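PDB 6HQZ: AvrRpt2 from Erwinia amylovora, which probably acts as a papain-like cysteine protease of the C70 family, a type III effector delivered by the fire blight pathogen into plant cells. Local coordinates for residues A[87-95]-A[105-113]; A[75-83]-A[132-140]. All coordinates share one frame; numbering follows the deposited sequence. Where two conformers were deposited one is given.

Running from the N terminus, the chain first enters interaction 2 at residues 75-83, where a loop (75-79) runs into the first turn of helix 80-90. The end of that helix and the strand after it form the first half of interaction 1, closed ten residues later by strand 104-113. Only after strand 118-123 and strand 130-133 does helix 134-140 return to 75-83, so interaction 1 nests inside the larger loop closed by interaction 2. Interaction 1 builds the central hairpin of the antiparallel sheet; interaction 2 fixes helix 134-140 against the lead-in to helix 80-90. The two touch where Phe95 CD2 lies 3.6 Å from Phe137 CE1 and where Ile112 packs on Ala80 and Leu83.

Interaction 1 (A[87-95]-A[105-113]); sequences LCRHGPIMF and HMSVLTGID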
ATOM      1  N   LEU A  87       4.463  -0.863  -3.316  1.00 32.86           N
ATOM      2  CA  LEU A  87       5.199   0.355  -2.866  1.00 32.57           C
ATOM      3  C   LEU A  87       4.878   0.764  -1.423  1.00 35.05           C
ATOM      4  O   LEU A  87       5.742   1.186  -0.640  1.00 34.43           O
ATOM      5  CB  LEU A  87       4.839   1.508  -3.798  1.00 32.24           C
ATOM      6  CG  LEU A  87       5.358   1.421  -5.224  1.00 30.08           C
ATOM      7  CD1 LEU A  87       4.612   2.337  -6.163  1.00 29.71           C
ATOM      8  CD2 LEU A  87       6.827   1.707  -5.227  1.00 29.61           C
ATOM      9  N   CYS A  88       3.621   0.608  -1.077  1.00 37.41           N
ATOM     10  CA  CYS A  88       3.140   0.841   0.307  1.00 39.87           C
ATOM     11  C   CYS A  88       3.819  -0.088   1.339  1.00 40.90           C
ATOM     12  O   CYS A  88       4.188   0.361   2.415  1.00 41.42           O
ATOM     13  CB  CYS A  88       1.626   0.677   0.334  1.00 42.69           C
ATOM     14  SG  CYS A  88       0.855   1.085   1.923  1.00 47.75           S
ATOM     15  N   ARG A  89       4.088  -1.348   0.965  1.00 40.14           N
ATOM     16  CA  ARG A  89       4.729  -2.289   1.885  1.00 42.05           C
ATOM     17  C   ARG A  89       6.211  -2.145   1.977  1.00 41.53           C
ATOM     18  O   ARG A  89       6.774  -2.208   3.063  1.00 41.38           O
ATOM     19  CB  ARG A  89       4.443  -3.717   1.481  1.00 43.14           C
ATOM     20  CG  ARG A  89       3.005  -4.080   1.650  1.00 46.96           C
ATOM     21  CD  ARG A  89       2.694  -5.323   0.860  1.00 48.14           C
ATOM     22  NE  ARG A  89       1.252  -5.447   0.765  1.00 50.80           N
ATOM     23  CZ  ARG A  89       0.551  -6.490   1.161  1.00 56.70           C
ATOM     24  NH1 ARG A  89       1.152  -7.561   1.684  1.00 59.85           N
ATOM     25  NH2 ARG A  89      -0.776  -6.462   1.039  1.00 58.76           N
ATOM     26  N   HIS A  90       6.851  -1.965   0.803  1.00 38.70           N
ATOM     27  CA  HIS A  90       8.282  -2.161   0.643  1.00 39.45           C
ATOM     28  C   HIS A  90       9.066  -0.907   0.341  1.00 39.08           C
ATOM     29  O   HIS A  90      10.272  -0.908   0.515  1.00 40.13           O
ATOM     30  CB  HIS A  90       8.502  -3.154  -0.509  1.00 39.52           C
ATOM     31  CG  HIS A  90       7.795  -4.448  -0.272  1.00 42.01           C
ATOM     32  ND1 HIS A  90       6.824  -4.935  -1.121  1.00 42.16           N
ATOM     33  CD2 HIS A  90       7.859  -5.302   0.774  1.00 43.13           C
ATOM     34  CE1 HIS A  90       6.358  -6.071  -0.627  1.00 44.25           C
ATOM     35  NE2 HIS A  90       6.975  -6.318   0.516  1.00 45.33           N
ATOM     36  N   GLY A  91       8.391   0.162  -0.062  1.00 37.66           N
ATOM     37  CA  GLY A  91       9.063   1.405  -0.325  1.00 35.55           C
ATOM     38  C   GLY A  91       9.451   1.393  -1.768  1.00 32.62           C
ATOM     39  O   GLY A  91       8.863   0.634  -2.558  1.00 29.57           O
ATOM     40  N   PRO A  92      10.405   2.242  -2.138  1.00 30.96           N
ATOM     41  CA  PRO A  92      10.749   2.245  -3.575  1.00 29.20           C
ATOM     42  C   PRO A  92      11.335   0.916  -4.107  1.00 27.06           C
ATOM     43  O   PRO A  92      12.024   0.127  -3.383  1.00 27.21           O
ATOM     44  CB  PRO A  92      11.775   3.361  -3.695  1.00 28.41           C
ATOM     45  CG  PRO A  92      12.261   3.635  -2.328  1.00 31.68           C
ATOM     46  CD  PRO A  92      11.232   3.152  -1.335  1.00 32.01           C
ATOM     47  N   ILE A  93      11.056   0.670  -5.356  1.00 25.75           N
ATOM     48  CA  ILE A  93      11.373  -0.630  -5.952  1.00 25.14           C
ATOM     49  C   ILE A  93      12.179  -0.387  -7.253  1.00 24.08           C
ATOM     50  O   ILE A  93      11.743   0.328  -8.162  1.00 21.83           O
ATOM     51  CB  ILE A  93      10.097  -1.383  -6.329  1.00 26.41           C
ATOM     52  CG1 ILE A  93       9.292  -1.736  -5.119  1.00 28.57           C
ATOM     53  CG2 ILE A  93      10.427  -2.663  -7.111  1.00 26.62           C
ATOM     54  CD1 ILE A  93       7.849  -2.074  -5.425  1.00 29.11           C
ATOM     55  N   MET A  94      13.364  -0.966  -7.293  1.00 24.45           N
ATOM     56  CA  MET A  94      14.177  -0.843  -8.508  1.00 25.24           C
ATOM     57  C   MET A  94      13.883  -1.989  -9.466  1.00 23.75           C
ATOM     58  O   MET A  94      13.923  -3.172  -9.068  1.00 24.00           O
ATOM     59  CB  MET A  94      15.659  -0.747  -8.242  1.00 28.21           C
ATOM     60  CG  MET A  94      16.332  -1.802  -7.478  1.00 32.76           C
ATOM     61  SD  MET A  94      18.075  -1.324  -7.180  1.00 38.67           S
ATOM     62  CE  MET A  94      18.814  -2.931  -7.358  1.00 40.55           C
ATOM     63  N   PHE A  95      13.615  -1.597 -10.705  1.00 21.35           N
ATOM     64  CA  PHE A  95      13.183  -2.520 -11.756  1.00 20.85           C
ATOM     65  C   PHE A  95      14.052  -2.423 -12.999  1.00 21.24           C
ATOM     66  O   PHE A  95      14.509  -1.346 -13.451  1.00 20.24           O
ATOM     67  CB  PHE A  95      11.692  -2.335 -12.121  1.00 21.43           C
ATOM     68  CG  PHE A  95      11.353  -1.061 -12.799  1.00 20.68           C
ATOM     69  CD1 PHE A  95      11.114   0.060 -12.040  1.00 21.68           C
ATOM     70  CD2 PHE A  95      11.172  -0.979 -14.156  1.00 21.94           C
ATOM     71  CE1 PHE A  95      10.726   1.248 -12.618  1.00 21.18           C
ATOM     72  CE2 PHE A  95      10.749   0.202 -14.745  1.00 20.99           C
ATOM     73  CZ  PHE A  95      10.557   1.319 -13.983  1.00 22.03           C
ATOM     74  N   HIS A 105      17.785  -1.355 -18.906  1.00 22.44           N
ATOM     75  CA  HIS A 105      17.969  -0.236 -17.965  1.00 22.88           C
ATOM     76  C   HIS A 105      17.393  -0.554 -16.594  1.00 23.17           C
ATOM     77  O   HIS A 105      16.502  -1.396 -16.464  1.00 22.89           O
ATOM     78  CB  HIS A 105      17.282   1.042 -18.545  1.00 23.81           C
ATOM     79  CG  HIS A 105      17.891   1.479 -19.815  1.00 27.82           C
ATOM     80  ND1 HIS A 105      18.903   2.401 -19.862  1.00 29.38           N
ATOM     81  CD2 HIS A 105      17.753   1.004 -21.077  1.00 30.74           C
ATOM     82  CE1 HIS A 105      19.283   2.567 -21.112  1.00 31.43           C
ATOM     83  NE2 HIS A 105      18.620   1.711 -21.869  1.00 32.83           N
ATOM     84  N   MET A 106      17.821   0.207 -15.583  1.00 23.28           N
ATOM     85  CA  MET A 106      17.269   0.119 -14.280  1.00 22.57           C
ATOM     86  C   MET A 106      16.715   1.457 -13.878  1.00 23.35           C
ATOM     87  O   MET A 106      17.352   2.477 -14.166  1.00 24.67           O
ATOM     88  CB  MET A 106      18.340  -0.279 -13.300  1.00 25.77           C
ATOM     89  CG  MET A 106      18.798  -1.694 -13.357  1.00 27.55           C
ATOM     90  SD  MET A 106      20.136  -1.900 -12.184  1.00 33.50           S
ATOM     91  CE  MET A 106      19.209  -1.681 -10.670  1.00 30.67           C
ATOM     92  N   SER A 107      15.546   1.436 -13.216  1.00 21.50           N
ATOM     93  CA  SER A 107      14.875   2.642 -12.770  1.00 21.93           C
ATOM     94  C   SER A 107      14.240   2.376 -11.459  1.00 21.33           C
ATOM     95  O   SER A 107      14.175   1.221 -11.011  1.00 21.24           O
ATOM     96  CB  SER A 107      13.828   3.075 -13.783  1.00 22.48           C
ATOM     97  OG  SER A 107      14.432   3.477 -15.010  1.00 24.91           O
ATOM     98  N   VAL A 108      13.770   3.423 -10.805  1.00 22.47           N
ATOM     99  CA  VAL A 108      13.147   3.282  -9.501  1.00 22.19           C
ATOM    100  C   VAL A 108      11.726   3.679  -9.499  1.00 22.73           C
ATOM    101  O   VAL A 108      11.420   4.845  -9.764  1.00 23.55           O
ATOM    102  CB  VAL A 108      13.895   4.129  -8.422  1.00 23.56           C
ATOM    103  CG1 VAL A 108      13.140   3.953  -7.077  1.00 25.14           C
ATOM    104  CG2 VAL A 108      15.348   3.672  -8.290  1.00 23.38           C
ATOM    105  N   LEU A 109      10.857   2.694  -9.219  1.00 23.00           N
ATOM    106  CA  LEU A 109       9.419   2.872  -9.102  1.00 23.28           C
ATOM    107  C   LEU A 109       9.126   3.594  -7.805  1.00 23.92           C
ATOM    108  O   LEU A 109       9.571   3.131  -6.735  1.00 26.10           O
ATOM    109  CB  LEU A 109       8.686   1.548  -9.056  1.00 22.67           C
ATOM    110  CG  LEU A 109       7.161   1.649  -9.047  1.00 23.36           C
ATOM    111  CD1 LEU A 109       6.562   2.343 -10.293  1.00 22.02           C
ATOM    112  CD2 LEU A 109       6.676   0.227  -8.865  1.00 24.28           C
ATOM    113  N   THR A 110       8.380   4.674  -7.903  1.00 24.61           N
ATOM    114  CA  THR A 110       8.028   5.495  -6.687  1.00 26.78           C
ATOM    115  C   THR A 110       6.530   5.693  -6.392  1.00 28.90           C
ATOM    116  O   THR A 110       6.165   6.069  -5.255  1.00 31.14           O
ATOM    117  CB  THR A 110       8.652   6.892  -6.742  1.00 27.06           C
ATOM    118  OG1 THR A 110       7.998   7.675  -7.785  1.00 26.75           O
ATOM    119  CG2 THR A 110      10.172   6.763  -6.925  1.00 27.12           C
ATOM    120  N   GLY A 111       5.688   5.625  -7.422  1.00 27.68           N
ATOM    121  CA  GLY A 111       4.296   5.788  -7.251  1.00 28.90           C
ATOM    122  C   GLY A 111       3.486   5.369  -8.441  1.00 28.58           C
ATOM    123  O   GLY A 111       4.027   4.928  -9.439  1.00 28.48           O
ATOM    124  N   ILE A 112       2.179   5.527  -8.334  1.00 31.32           N
ATOM    125  CA  ILE A 112       1.210   5.160  -9.413  1.00 31.76           C
ATOM    126  C   ILE A 112       0.317   6.336  -9.636  1.00 34.63           C
ATOM    127  O   ILE A 112      -0.208   6.948  -8.666  1.00 34.43           O
ATOM    128  CB  ILE A 112       0.345   3.942  -9.014  1.00 35.05           C
ATOM    129  CG1 ILE A 112       1.244   2.731  -8.710  1.00 33.46           C
ATOM    130  CG2 ILE A 112      -0.695   3.590 -10.092  1.00 35.43           C
ATOM    131  CD1 ILE A 112       2.117   2.254  -9.884  1.00 33.10           C
ATOM    132  N   ASP A 113       0.145   6.640 -10.905  1.00 33.26           N
ATOM    133  CA  ASP A 113      -0.818   7.584 -11.339  1.00 36.13           C
ATOM    134  C   ASP A 113      -2.049   6.800 -11.833  1.00 37.79           C
ATOM    135  O   ASP A 113      -2.096   6.367 -12.991  1.00 37.43           O
ATOM    136  CB  ASP A 113      -0.176   8.488 -12.415  1.00 34.74           C
ATOM    137  CG  ASP A 113      -1.166   9.456 -13.073  1.00 37.90           C
ATOM    138  OD1 ASP A 113      -2.418   9.322 -12.920  1.00 38.97           O
ATOM    139  OD2 ASP A 113      -0.682  10.366 -13.776  1.00 38.48           O
TER
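Strands 93-98 and 104-113 form an antiparallel beta hairpin in the middle of the papain-like protease sheet, and helix 80-90 leads into it. Next to Leu87, Cys88 forms a disulfide with Cys88 of the second subunit, placing the hairpin's lead-in helix at the dimer interface. Ile93 and Leu109 are a hydrogen-bonded pair: Leu109 N gives to Ile93 O at 2.7 Å, and Ile93 N returns a bond to Leu109 O. Phe95 and Ser107 repeat the pattern, Phe95 N reaching Ser107 O at 2.9 Å with an N-H...O angle of 166°. Met94 and Val108 lie between them as a non-hydrogen-bonded pair.

On the face of Ile93, Phe95, Ser107 and Leu109, the Phe95 ring folds back over the neighbouring strand because its CG sits between the backbone N and carbonyl carbon (chi1 68°). Ser107 CB makes an off-centre CH-pi contact 4.1 Å from the ring centroid, whereas Leu109 N lies at the ring edge. Leu87 meets Leu109 at about a right angle, with CD2 3.8 Å from Leu109 CG, while its CD1 rests on Gly111 CA. On the other face Met94 and Met106 run side by side, their CE methyls 3.6 Å apart; helix 19-27 covers Met94 there.

Four backbone bonds thus satisfy buried peptide groups while apolar side chains pack on both faces.

Interaction 2 (A[75-83]-A[132-140]); sequences SRQFSANEL and MPLDSFNQR
Asn138 reaches from helix 134-140 to the backbone of Phe78, and its amide is gripped at both ends. Its OD1 accepts from Phe78 N at 2.8 Å in a nearly straight bond (173° at the hydrogen), although this donor stands above the amide carbonyl plane instead of on a lone pair. Its ND2 donates to Phe78 O at 3.1 Å, and here the geometry is regular: the oxygen lies close to the amide plane, and the bond uses a lone pair in the carbonyl plane of Phe78. With CG anti to its own carbonyl carbon (chi1 -74°), the side chain leans out to the loop, and the paired bonds fix the rotation of the amide. Gln77 crosses it at about a right angle, CG 3.8 Å from Asn138 ND2.

The Phe78 ring is turned only 17° from the Asn138 amide plane and has OD1 near its edge, while Leu83 CD2 lies over one of its faces, offset toward the rim. Phe78 CD2 in turn meets the edge of the Phe137 ring, 3.8 Å from CE2. Leu83 CD1 touches both Phe137 CE2 and Leu134 CD1, the latter 3.7 Å away. The other branch of Leu134 approaches the first turn of helix 80-90, CD2 lying 3.4 Å from Ala80 N.

At the outer side a water donates to both Arg76 O and Asn138 O, the second of which also accepts from Trp143 NE1. Behind the apolar layer, Ile119 of strand 118-123 and Met149 of strand 149-152 form the floor. Ser79 starts helix 80-90 as its N-cap, OG accepting from Glu82 N at 2.9 Å. The contact is thus a side-chain amide bracing a loop backbone, joined to an apolar helix-on-sheet layer of this papain-like domain.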
ATOM      1  N   SER A  75       0.801 -14.272 -14.480  1.00 38.91           N
ATOM      2  CA  SER A  75       0.092 -13.676 -15.591  1.00 38.28           C
ATOM      3  C   SER A  75       0.997 -12.714 -16.362  1.00 35.31           C
ATOM      4  O   SER A  75       0.620 -12.256 -17.422  1.00 34.50           O
ATOM      5  CB  SER A  75      -1.074 -12.857 -15.021  1.00 39.05           C
ATOM      6  OG  SER A  75      -0.515 -11.862 -14.141  1.00 37.78           O
ATOM      7  N   ARG A  76       2.163 -12.366 -15.808  1.00 34.90           N
ATOM      8  CA  ARG A  76       3.033 -11.345 -16.401  1.00 33.92           C
ATOM      9  C   ARG A  76       2.327 -10.009 -16.593  1.00 34.09           C
ATOM     10  O   ARG A  76       2.521  -9.339 -17.619  1.00 32.39           O
ATOM     11  CB  ARG A  76       3.565 -11.790 -17.753  1.00 36.43           C
ATOM     12  CG  ARG A  76       4.211 -13.144 -17.815  1.00 40.72           C
ATOM     13  CD  ARG A  76       5.657 -13.051 -17.478  1.00 42.05           C
ATOM     14  NE  ARG A  76       6.602 -13.808 -18.321  1.00 44.37           N
ATOM     15  CZ  ARG A  76       7.115 -13.421 -19.496  1.00 42.61           C
ATOM     16  NH1 ARG A  76       6.706 -12.363 -20.182  1.00 42.47           N
ATOM     17  NH2 ARG A  76       8.054 -14.159 -19.999  1.00 45.77           N
ATOM     18  N   GLN A  77       1.506  -9.619 -15.622  1.00 33.77           N
ATOM     19  CA  GLN A  77       0.850  -8.331 -15.642  1.00 34.42           C
ATOM     20  C   GLN A  77       0.575  -7.860 -14.183  1.00 33.57           C
ATOM     21  O   GLN A  77       0.079  -8.620 -13.390  1.00 34.24           O
ATOM     22  CB  GLN A  77      -0.470  -8.533 -16.349  1.00 40.41           C
ATOM     23  CG  GLN A  77      -1.076  -7.348 -17.022  1.00 44.71           C
ATOM     24  CD  GLN A  77      -2.143  -7.807 -18.002  1.00 50.40           C
ATOM     25  OE1 GLN A  77      -1.929  -7.838 -19.237  1.00 53.73           O
ATOM     26  NE2 GLN A  77      -3.270  -8.220 -17.467  1.00 53.03           N
ATOM     27  N   PHE A  78       0.891  -6.620 -13.850  1.00 31.24           N
ATOM     28  CA  PHE A  78       0.499  -5.961 -12.619  1.00 31.91           C
ATOM     29  C   PHE A  78      -0.635  -4.993 -12.878  1.00 32.98           C
ATOM     30  O   PHE A  78      -0.682  -4.303 -13.913  1.00 32.97           O
ATOM     31  CB  PHE A  78       1.663  -5.142 -12.010  1.00 30.77           C
ATOM     32  CG  PHE A  78       2.743  -5.963 -11.405  1.00 28.83           C
ATOM     33  CD1 PHE A  78       2.598  -6.498 -10.178  1.00 31.07           C
ATOM     34  CD2 PHE A  78       3.933  -6.183 -12.083  1.00 28.13           C
ATOM     35  CE1 PHE A  78       3.579  -7.283  -9.623  1.00 30.97           C
ATOM     36  CE2 PHE A  78       4.920  -6.958 -11.549  1.00 26.86           C
ATOM     37  CZ  PHE A  78       4.774  -7.461 -10.307  1.00 29.95           C
ATOM     38  N   SER A  79      -1.493  -4.849 -11.873  1.00 33.79           N
ATOM     39  CA  SER A  79      -2.459  -3.768 -11.868  1.00 34.65           C
ATOM     40  C   SER A  79      -1.857  -2.537 -11.190  1.00 33.50           C
ATOM     41  O   SER A  79      -0.910  -2.626 -10.367  1.00 31.92           O
ATOM     42  CB  SER A  79      -3.719  -4.197 -11.141  1.00 36.34           C
ATOM     43  OG  SER A  79      -3.396  -4.515  -9.803  1.00 37.15           O
ATOM     44  N   ALA A  80      -2.430  -1.385 -11.531  1.00 35.24           N
ATOM     45  CA  ALA A  80      -2.178  -0.134 -10.790  1.00 34.71           C
ATOM     46  C   ALA A  80      -2.314  -0.346  -9.291  1.00 36.50           C
ATOM     47  O   ALA A  80      -1.400   0.031  -8.543  1.00 37.04           O
ATOM     48  CB  ALA A  80      -3.113   0.992 -11.268  1.00 36.43           C
ATOM     49  N   ASN A  81      -3.412  -0.953  -8.839  1.00 37.51           N
ATOM     50  CA  ASN A  81      -3.578  -1.168  -7.398  1.00 39.78           C
ATOM     51  C   ASN A  81      -2.491  -2.076  -6.818  1.00 38.34           C
ATOM     52  O   ASN A  81      -1.982  -1.819  -5.733  1.00 37.74           O
ATOM     53  CB  ASN A  81      -4.944  -1.765  -7.053  1.00 42.55           C
ATOM     54  CG  ASN A  81      -6.074  -0.779  -7.213  1.00 45.52           C
ATOM     55  OD1 ASN A  81      -5.883   0.435  -7.191  1.00 47.31           O
ATOM     56  ND2 ASN A  81      -7.252  -1.294  -7.395  1.00 47.02           N
ATOM     57  N   GLU A  82      -2.150  -3.155  -7.520  1.00 38.15           N
ATOM     58  CA  GLU A  82      -1.151  -4.064  -6.956  1.00 37.81           C
ATOM     59  C   GLU A  82       0.223  -3.440  -6.839  1.00 35.38           C
ATOM     60  O   GLU A  82       0.887  -3.610  -5.832  1.00 35.55           O
ATOM     61  CB  GLU A  82      -1.047  -5.399  -7.709  1.00 40.51           C
ATOM     62  CG  GLU A  82      -0.103  -6.391  -7.026  1.00 41.62           C
ATOM     63  CD  GLU A  82      -0.247  -6.575  -5.482  1.00 46.20           C
ATOM     64  OE1 GLU A  82      -1.380  -6.509  -4.830  1.00 49.48           O
ATOM     65  OE2 GLU A  82       0.814  -6.893  -4.905  1.00 46.94           O
ATOM     66  N   LEU A  83       0.667  -2.733  -7.859  1.00 32.76           N
ATOM     67  CA  LEU A  83       1.929  -1.965  -7.690  1.00 31.74           C
ATOM     68  C   LEU A  83       1.900  -0.973  -6.487  1.00 32.07           C
ATOM     69  O   LEU A  83       2.878  -0.816  -5.762  1.00 31.56           O
ATOM     70  CB  LEU A  83       2.280  -1.222  -8.952  1.00 29.51           C
ATOM     71  CG  LEU A  83       2.743  -2.186 -10.075  1.00 28.88           C
ATOM     72  CD1 LEU A  83       2.872  -1.401 -11.388  1.00 28.44           C
ATOM     73  CD2 LEU A  83       4.031  -2.902  -9.707  1.00 27.75           C
ATOM     74  N   MET A 132       5.537   6.481 -17.141  1.00 25.49           N
ATOM     75  CA  MET A 132       5.259   5.755 -18.352  1.00 25.31           C
ATOM     76  C   MET A 132       3.954   5.008 -18.213  1.00 24.91           C
ATOM     77  O   MET A 132       3.575   4.653 -17.099  1.00 26.81           O
ATOM     78  CB  MET A 132       6.406   4.759 -18.724  1.00 25.30           C
ATOM     79  CG  MET A 132       6.458   3.427 -18.078  1.00 25.84           C
ATOM     80  SD  MET A 132       7.644   2.128 -18.564  1.00 25.83           S
ATOM     81  CE  MET A 132       9.176   2.843 -17.987  1.00 25.97           C
ATOM     82  N   PRO A 133       3.336   4.651 -19.341  1.00 25.92           N
ATOM     83  CA  PRO A 133       2.121   3.897 -19.194  1.00 26.89           C
ATOM     84  C   PRO A 133       2.334   2.575 -18.481  1.00 26.52           C
ATOM     85  O   PRO A 133       3.345   1.864 -18.688  1.00 27.17           O
ATOM     86  CB  PRO A 133       1.680   3.632 -20.638  1.00 28.96           C
ATOM     87  CG  PRO A 133       2.357   4.710 -21.425  1.00 28.97           C
ATOM     88  CD  PRO A 133       3.667   4.870 -20.749  1.00 26.94           C
ATOM     89  N   LEU A 134       1.351   2.189 -17.694  1.00 28.06           N
ATOM     90  CA  LEU A 134       1.363   0.895 -17.058  1.00 27.60           C
ATOM     91  C   LEU A 134       1.490  -0.205 -18.070  1.00 28.38           C
ATOM     92  O   LEU A 134       2.199  -1.200 -17.804  1.00 27.15           O
ATOM     93  CB  LEU A 134       0.088   0.721 -16.237  1.00 29.97           C
ATOM     94  CG  LEU A 134      -0.050  -0.577 -15.506  1.00 30.83           C
ATOM     95  CD1 LEU A 134       1.197  -0.843 -14.663  1.00 30.09           C
ATOM     96  CD2 LEU A 134      -1.328  -0.576 -14.658  1.00 32.77           C
ATOM     97  N   ASP A 135       0.799  -0.076 -19.231  1.00 29.78           N
ATOM     98  CA  ASP A 135       0.903  -1.110 -20.278  0.60 31.07           C
ATOM     99  C   ASP A 135       2.383  -1.292 -20.673  1.00 28.87           C
ATOM    100  O   ASP A 135       2.826  -2.407 -20.903  1.00 28.75           O
ATOM    101  CB  ASP A 135       0.040  -0.794 -21.522  0.60 34.35           C
ATOM    102  CG  ASP A 135       0.161  -1.866 -22.650  0.60 36.06           C
ATOM    103  OD1 ASP A 135      -0.499  -2.931 -22.614  0.60 38.06           O
ATOM    104  OD2 ASP A 135       0.907  -1.614 -23.616  0.60 38.37           O
ATOM    105  N   SER A 136       3.120  -0.201 -20.793  1.00 28.07           N
ATOM    106  CA  SER A 136       4.575  -0.258 -21.137  1.00 26.53           C
ATOM    107  C   SER A 136       5.422  -0.952 -20.097  1.00 24.01           C
ATOM    108  O   SER A 136       6.264  -1.762 -20.415  1.00 25.17           O
ATOM    109  CB  SER A 136       5.121   1.141 -21.392  1.00 26.44           C
ATOM    110  OG  SER A 136       4.567   1.634 -22.575  1.00 29.27           O
ATOM    111  N   PHE A 137       5.191  -0.656 -18.832  1.00 23.43           N
ATOM    112  CA  PHE A 137       5.870  -1.306 -17.773  1.00 22.88           C
ATOM    113  C   PHE A 137       5.674  -2.821 -17.796  1.00 23.98           C
ATOM    114  O   PHE A 137       6.634  -3.599 -17.718  1.00 24.11           O
ATOM    115  CB  PHE A 137       5.437  -0.699 -16.453  1.00 22.60           C
ATOM    116  CG  PHE A 137       5.981  -1.432 -15.284  1.00 22.25           C
ATOM    117  CD1 PHE A 137       7.239  -1.150 -14.824  1.00 23.67           C
ATOM    118  CD2 PHE A 137       5.177  -2.372 -14.625  1.00 23.60           C
ATOM    119  CE1 PHE A 137       7.713  -1.834 -13.703  1.00 23.42           C
ATOM    120  CE2 PHE A 137       5.663  -3.088 -13.572  1.00 24.09           C
ATOM    121  CZ  PHE A 137       6.895  -2.770 -13.075  1.00 23.51           C
ATOM    122  N   ASN A 138       4.424  -3.235 -17.938  1.00 23.93           N
ATOM    123  CA  ASN A 138       4.166  -4.643 -18.056  1.00 25.21           C
ATOM    124  C   ASN A 138       4.794  -5.317 -19.302  1.00 25.72           C
ATOM    125  O   ASN A 138       5.225  -6.481 -19.274  1.00 24.88           O
ATOM    126  CB  ASN A 138       2.647  -4.925 -18.026  1.00 26.26           C
ATOM    127  CG  ASN A 138       2.067  -4.773 -16.642  1.00 27.04           C
ATOM    128  OD1 ASN A 138       2.633  -5.274 -15.657  1.00 27.43           O
ATOM    129  ND2 ASN A 138       0.868  -4.147 -16.562  1.00 27.12           N
ATOM    130  N   GLN A 139       4.794  -4.600 -20.385  1.00 26.10           N
ATOM    131  CA  GLN A 139       5.395  -5.153 -21.620  1.00 29.48           C
ATOM    132  C   GLN A 139       6.901  -5.302 -21.511  1.00 27.43           C
ATOM    133  O   GLN A 139       7.454  -6.248 -22.054  1.00 27.02           O
ATOM    134  CB  GLN A 139       5.144  -4.239 -22.782  1.00 32.47           C
ATOM    135  CG  GLN A 139       5.779  -4.735 -24.086  1.00 36.23           C
ATOM    136  CD  GLN A 139       5.597  -3.693 -25.178  1.00 41.79           C
ATOM    137  OE1 GLN A 139       4.716  -2.822 -25.071  1.00 44.57           O
ATOM    138  NE2 GLN A 139       6.431  -3.763 -26.227  1.00 44.60           N
ATOM    139  N   ARG A 140       7.525  -4.387 -20.782  1.00 24.54           N
ATOM    140  CA  ARG A 140       8.998  -4.233 -20.850  1.00 25.14           C
ATOM    141  C   ARG A 140       9.741  -4.653 -19.629  1.00 22.65           C
ATOM    142  O   ARG A 140      10.944  -4.764 -19.686  1.00 21.13           O
ATOM    143  CB  ARG A 140       9.318  -2.780 -21.174  1.00 24.90           C
ATOM    144  CG  ARG A 140       8.689  -2.352 -22.483  1.00 27.65           C
ATOM    145  CD  ARG A 140       9.033  -0.934 -22.856  1.00 29.79           C
ATOM    146  NE  ARG A 140       8.598  -0.715 -24.236  1.00 34.62           N
ATOM    147  CZ  ARG A 140       9.226  -1.235 -25.290  1.00 36.17           C
ATOM    148  NH1 ARG A 140      10.367  -1.943 -25.136  1.00 36.51           N
ATOM    149  NH2 ARG A 140       8.727  -1.057 -26.499  1.00 40.28           N
TER
HETATM  150  O   HOH W   1       3.834  -8.741 -19.838  1.00 38.43           O